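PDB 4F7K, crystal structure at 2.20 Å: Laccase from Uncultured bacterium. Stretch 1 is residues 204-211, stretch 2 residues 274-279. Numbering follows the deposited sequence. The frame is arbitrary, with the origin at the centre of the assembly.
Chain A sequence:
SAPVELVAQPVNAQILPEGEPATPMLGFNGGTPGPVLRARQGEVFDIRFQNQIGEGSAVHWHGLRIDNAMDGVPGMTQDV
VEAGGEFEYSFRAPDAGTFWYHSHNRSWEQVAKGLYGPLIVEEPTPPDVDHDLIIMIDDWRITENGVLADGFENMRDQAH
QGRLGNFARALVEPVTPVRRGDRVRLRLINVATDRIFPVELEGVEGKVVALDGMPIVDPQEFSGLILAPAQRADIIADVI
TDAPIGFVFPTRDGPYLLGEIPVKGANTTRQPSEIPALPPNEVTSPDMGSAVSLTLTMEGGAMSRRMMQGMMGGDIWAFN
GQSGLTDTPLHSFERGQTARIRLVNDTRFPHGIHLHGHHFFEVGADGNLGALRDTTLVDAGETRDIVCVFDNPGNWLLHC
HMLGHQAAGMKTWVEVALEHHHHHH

Stretch 1 204-211: VEGKVVAL
Stretch 2 (274-279) EIPALP

Residues 204-211 form a β-strand; residues 274-279 have no regular secondary structure. The touching parts run in nearly the same direction, 10° apart. Gly206 CA lies 6.5 Å from Ile275 CA, and Val209 CA lies 6.1 Å from Ala277 CA. No direct hydrogen bond crosses. Apolar side chains meet and one water links the backbones. The stretches bury 279 Å², both sides summed.

Val204 (phi/psi -137/161, chi1 m) is out of reach, as is Glu274 (-58/141, modelled to CB). Glu205 (-138/128, chi1 t, chi2 t, chi3 51°) points sideways; its O lies 4.2 Å from Ile275 CD1, van der Waals contact only. Gly206 (169/-143) has no side chain, and Ile275 CD1 packs 3.7 Å from its CA. Ile275 (-71/116, chi1 -82°, chi2 89°) points toward stretch 1.

Lys207 (-151/145, chi1 m, chi2 m, chi3 t, chi4 -94°) points toward stretch 2, its CB 4.3 Å from Ile275 CG2. Its NZ donates to Gly206 O at 3.1 Å and is also bonded elsewhere in the structure. Val208 (-61/121, chi1 t) points away.

Val209 (-112/-15, chi1 m) points toward stretch 2. Its CG1 is 4.0 Å from Ile275 CG2, and its CG2 is 3.6 Å from Leu278 CD1. These methyls cannot hydrogen bond; they pack by shape and exclude water. CG1 also lies 3.8 Å from O of Pro276 (-74/162, C-gamma endo), whose CB points away. Ala277 (-88/152) points sideways. Val209 O and Leu278 N are 4.8 Å apart, too far for a direct bond. A water donates to Val209 O at 2.6 Å and accepts from Leu278 N at 2.9 Å.

Ala210 (-151/153) points toward stretch 2, its CB 3.8 Å from Leu278 CD1. Leu278 (-75/145, chi1 m, chi2 t) points toward stretch 1. Leu211 (-129/135, chi1 m, chi2 t) and Pro279 (-62/140, C-gamma endo) lie beyond contact.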

ATOM      1  N   VAL A 204      22.678   0.307  -2.105  1.00 51.52           N
ATOM      2  CA  VAL A 204      22.244   1.416  -2.935  1.00 52.18           C
ATOM      3  C   VAL A 204      22.376   2.710  -2.168  1.00 53.82           C
ATOM      4  O   VAL A 204      22.419   2.708  -0.934  1.00 53.93           O
ATOM      5  CB  VAL A 204      20.761   1.308  -3.421  1.00 49.67           C
ATOM      6  CG1 VAL A 204      20.567   0.123  -4.336  1.00 48.92           C
ATOM      7  CG2 VAL A 204      19.806   1.275  -2.241  1.00 47.65           C
ATOM      8  N   GLU A 205      22.400   3.809  -2.917  1.00 55.35           N
ATOM      9  CA  GLU A 205      22.474   5.145  -2.342  1.00 57.81           C
ATOM     10  C   GLU A 205      21.533   6.096  -3.073  1.00 56.95           C
ATOM     11  O   GLU A 205      21.567   6.212  -4.305  1.00 57.63           O
ATOM     12  CB  GLU A 205      23.912   5.687  -2.405  1.00 61.42           C
ATOM     13  CG  GLU A 205      24.201   6.801  -1.411  0.10 65.07           C
ATOM     14  CD  GLU A 205      25.682   7.107  -1.287  0.10 70.25           C
ATOM     15  OE1 GLU A 205      26.343   7.321  -2.327  0.10 72.66           O
ATOM     16  OE2 GLU A 205      26.182   7.142  -0.142  0.10 72.23           O
ATOM     17  N   GLY A 206      20.707   6.785  -2.298  1.00 55.50           N
ATOM     18  CA  GLY A 206      19.747   7.720  -2.852  1.00 55.12           C
ATOM     19  C   GLY A 206      18.773   8.135  -1.781  1.00 53.93           C
ATOM     20  O   GLY A 206      19.159   8.254  -0.611  1.00 54.31           O
ATOM     21  N   LYS A 207      17.507   8.314  -2.166  1.00 52.01           N
ATOM     22  CA  LYS A 207      16.543   9.019  -1.320  1.00 51.84           C
ATOM     23  C   LYS A 207      15.099   8.585  -1.493  1.00 49.08           C
ATOM     24  O   LYS A 207      14.662   8.272  -2.606  1.00 47.97           O
ATOM     25  CB  LYS A 207      16.593  10.531  -1.602  1.00 55.14           C
ATOM     26  CG  LYS A 207      17.959  11.185  -1.541  1.00 59.42           C
ATOM     27  CD  LYS A 207      18.470  11.390  -0.115  1.00 62.92           C
ATOM     28  CE  LYS A 207      19.949  11.879  -0.159  1.00 70.80           C
ATOM     29  NZ  LYS A 207      20.906  10.708  -0.042  1.00 70.48           N
ATOM     30  N   VAL A 208      14.356   8.609  -0.384  1.00 47.76           N
ATOM     31  CA  VAL A 208      12.896   8.556  -0.435  1.00 45.85           C
ATOM     32  C   VAL A 208      12.379   9.775  -1.206  1.00 46.80           C
ATOM     33  O   VAL A 208      12.622  10.882  -0.801  1.00 49.34           O
ATOM     34  CB  VAL A 208      12.249   8.550   0.977  1.00 45.07           C
ATOM     35  CG1 VAL A 208      10.739   8.483   0.863  1.00 44.50           C
ATOM     36  CG2 VAL A 208      12.741   7.352   1.804  1.00 45.03           C
ATOM     37  N   VAL A 209      11.646   9.548  -2.289  1.00 45.52           N
ATOM     38  CA  VAL A 209      11.079  10.628  -3.087  1.00 47.32           C
ATOM     39  C   VAL A 209       9.550  10.744  -3.036  1.00 46.80           C
ATOM     40  O   VAL A 209       9.007  11.771  -3.459  1.00 49.52           O
ATOM     41  CB  VAL A 209      11.549  10.560  -4.556  1.00 47.94           C
ATOM     42  CG1 VAL A 209      13.067  10.706  -4.620  1.00 47.65           C
ATOM     43  CG2 VAL A 209      11.070   9.214  -5.212  1.00 45.37           C
ATOM     44  N   ALA A 210       8.865   9.714  -2.539  1.00 44.47           N
ATOM     45  CA  ALA A 210       7.406   9.777  -2.321  1.00 43.80           C
ATOM     46  C   ALA A 210       6.934   8.892  -1.168  1.00 41.17           C
ATOM     47  O   ALA A 210       7.579   7.899  -0.831  1.00 39.58           O
ATOM     48  CB  ALA A 210       6.641   9.402  -3.615  1.00 43.08           C
ATOM     49  N   LEU A 211       5.815   9.271  -0.557  1.00 40.91           N
ATOM     50  CA  LEU A 211       5.134   8.385   0.394  1.00 39.03           C
ATOM     51  C   LEU A 211       3.658   8.257   0.027  1.00 38.31           C
ATOM     52  O   LEU A 211       2.992   9.268  -0.279  1.00 38.65           O
ATOM     53  CB  LEU A 211       5.297   8.853   1.841  1.00 39.97           C
ATOM     54  CG  LEU A 211       6.731   9.117   2.327  1.00 41.41           C
ATOM     55  CD1 LEU A 211       6.736  10.013   3.568  1.00 41.58           C
ATOM     56  CD2 LEU A 211       7.480   7.816   2.598  1.00 35.72           C
ATOM     57  N   GLU A 274      22.360  14.407  -9.328  1.00 83.52           N
ATOM     58  CA  GLU A 274      21.455  14.539  -8.196  1.00 81.40           C
ATOM     59  C   GLU A 274      20.269  13.575  -8.353  1.00 77.29           C
ATOM     60  O   GLU A 274      19.767  13.371  -9.468  1.00 77.08           O
ATOM     61  CB  GLU A 274      20.942  15.978  -8.112  1.00 84.12           C
ATOM     62  N   ILE A 275      19.824  12.971  -7.254  1.00 74.09           N
ATOM     63  CA  ILE A 275      18.558  12.260  -7.286  1.00 70.89           C
ATOM     64  C   ILE A 275      17.463  13.326  -7.374  1.00 71.89           C
ATOM     65  O   ILE A 275      17.296  14.120  -6.444  1.00 72.95           O
ATOM     66  CB  ILE A 275      18.336  11.353  -6.047  1.00 67.79           C
ATOM     67  CG1 ILE A 275      19.062  10.013  -6.201  1.00 66.81           C
ATOM     68  CG2 ILE A 275      16.873  11.110  -5.844  1.00 65.38           C
ATOM     69  CD1 ILE A 275      20.490  10.026  -5.688  1.00 70.21           C
ATOM     70  N   PRO A 276      16.712  13.347  -8.491  1.00 72.05           N
ATOM     71  CA  PRO A 276      15.741  14.423  -8.697  1.00 73.27           C
ATOM     72  C   PRO A 276      14.524  14.224  -7.784  1.00 70.05           C
ATOM     73  O   PRO A 276      14.315  13.126  -7.257  1.00 66.87           O
ATOM     74  CB  PRO A 276      15.341  14.230 -10.155  1.00 73.42           C
ATOM     75  CG  PRO A 276      15.365  12.715 -10.310  1.00 70.80           C
ATOM     76  CD  PRO A 276      16.549  12.263  -9.484  1.00 70.22           C
ATOM     77  N   ALA A 277      13.743  15.281  -7.585  1.00 71.03           N
ATOM     78  CA  ALA A 277      12.466  15.153  -6.896  1.00 68.31           C
ATOM     79  C   ALA A 277      11.376  14.799  -7.914  1.00 66.76           C
ATOM     80  O   ALA A 277      11.476  15.149  -9.096  1.00 68.54           O
ATOM     81  CB  ALA A 277      12.128  16.444  -6.170  1.00 70.19           C
ATOM     82  N   LEU A 278      10.338  14.110  -7.453  1.00 63.15           N
ATOM     83  CA  LEU A 278       9.179  13.820  -8.308  1.00 62.21           C
ATOM     84  C   LEU A 278       8.298  15.071  -8.504  1.00 64.26           C
ATOM     85  O   LEU A 278       8.163  15.884  -7.584  1.00 65.24           O
ATOM     86  CB  LEU A 278       8.353  12.645  -7.747  1.00 57.72           C
ATOM     87  CG  LEU A 278       9.040  11.272  -7.740  1.00 56.10           C
ATOM     88  CD1 LEU A 278       8.186  10.245  -7.034  1.00 52.94           C
ATOM     89  CD2 LEU A 278       9.374  10.788  -9.151  1.00 55.53           C
ATOM     90  N   PRO A 279       7.699  15.223  -9.702  1.00 65.51           N
ATOM     91  CA  PRO A 279       6.750  16.327  -9.926  1.00 67.91           C
ATOM     92  C   PRO A 279       5.545  16.195  -8.989  1.00 66.41           C
ATOM     93  O   PRO A 279       5.081  15.068  -8.731  1.00 63.24           O
ATOM     94  CB  PRO A 279       6.330  16.159 -11.394  1.00 68.54           C
ATOM     95  CG  PRO A 279       6.754  14.784 -11.790  1.00 66.52           C
ATOM     96  CD  PRO A 279       7.918  14.412 -10.918  1.00 64.91           C
TER
HETATM   97  O   HOH W   1       9.792  14.006  -4.589  1.00  9.11           O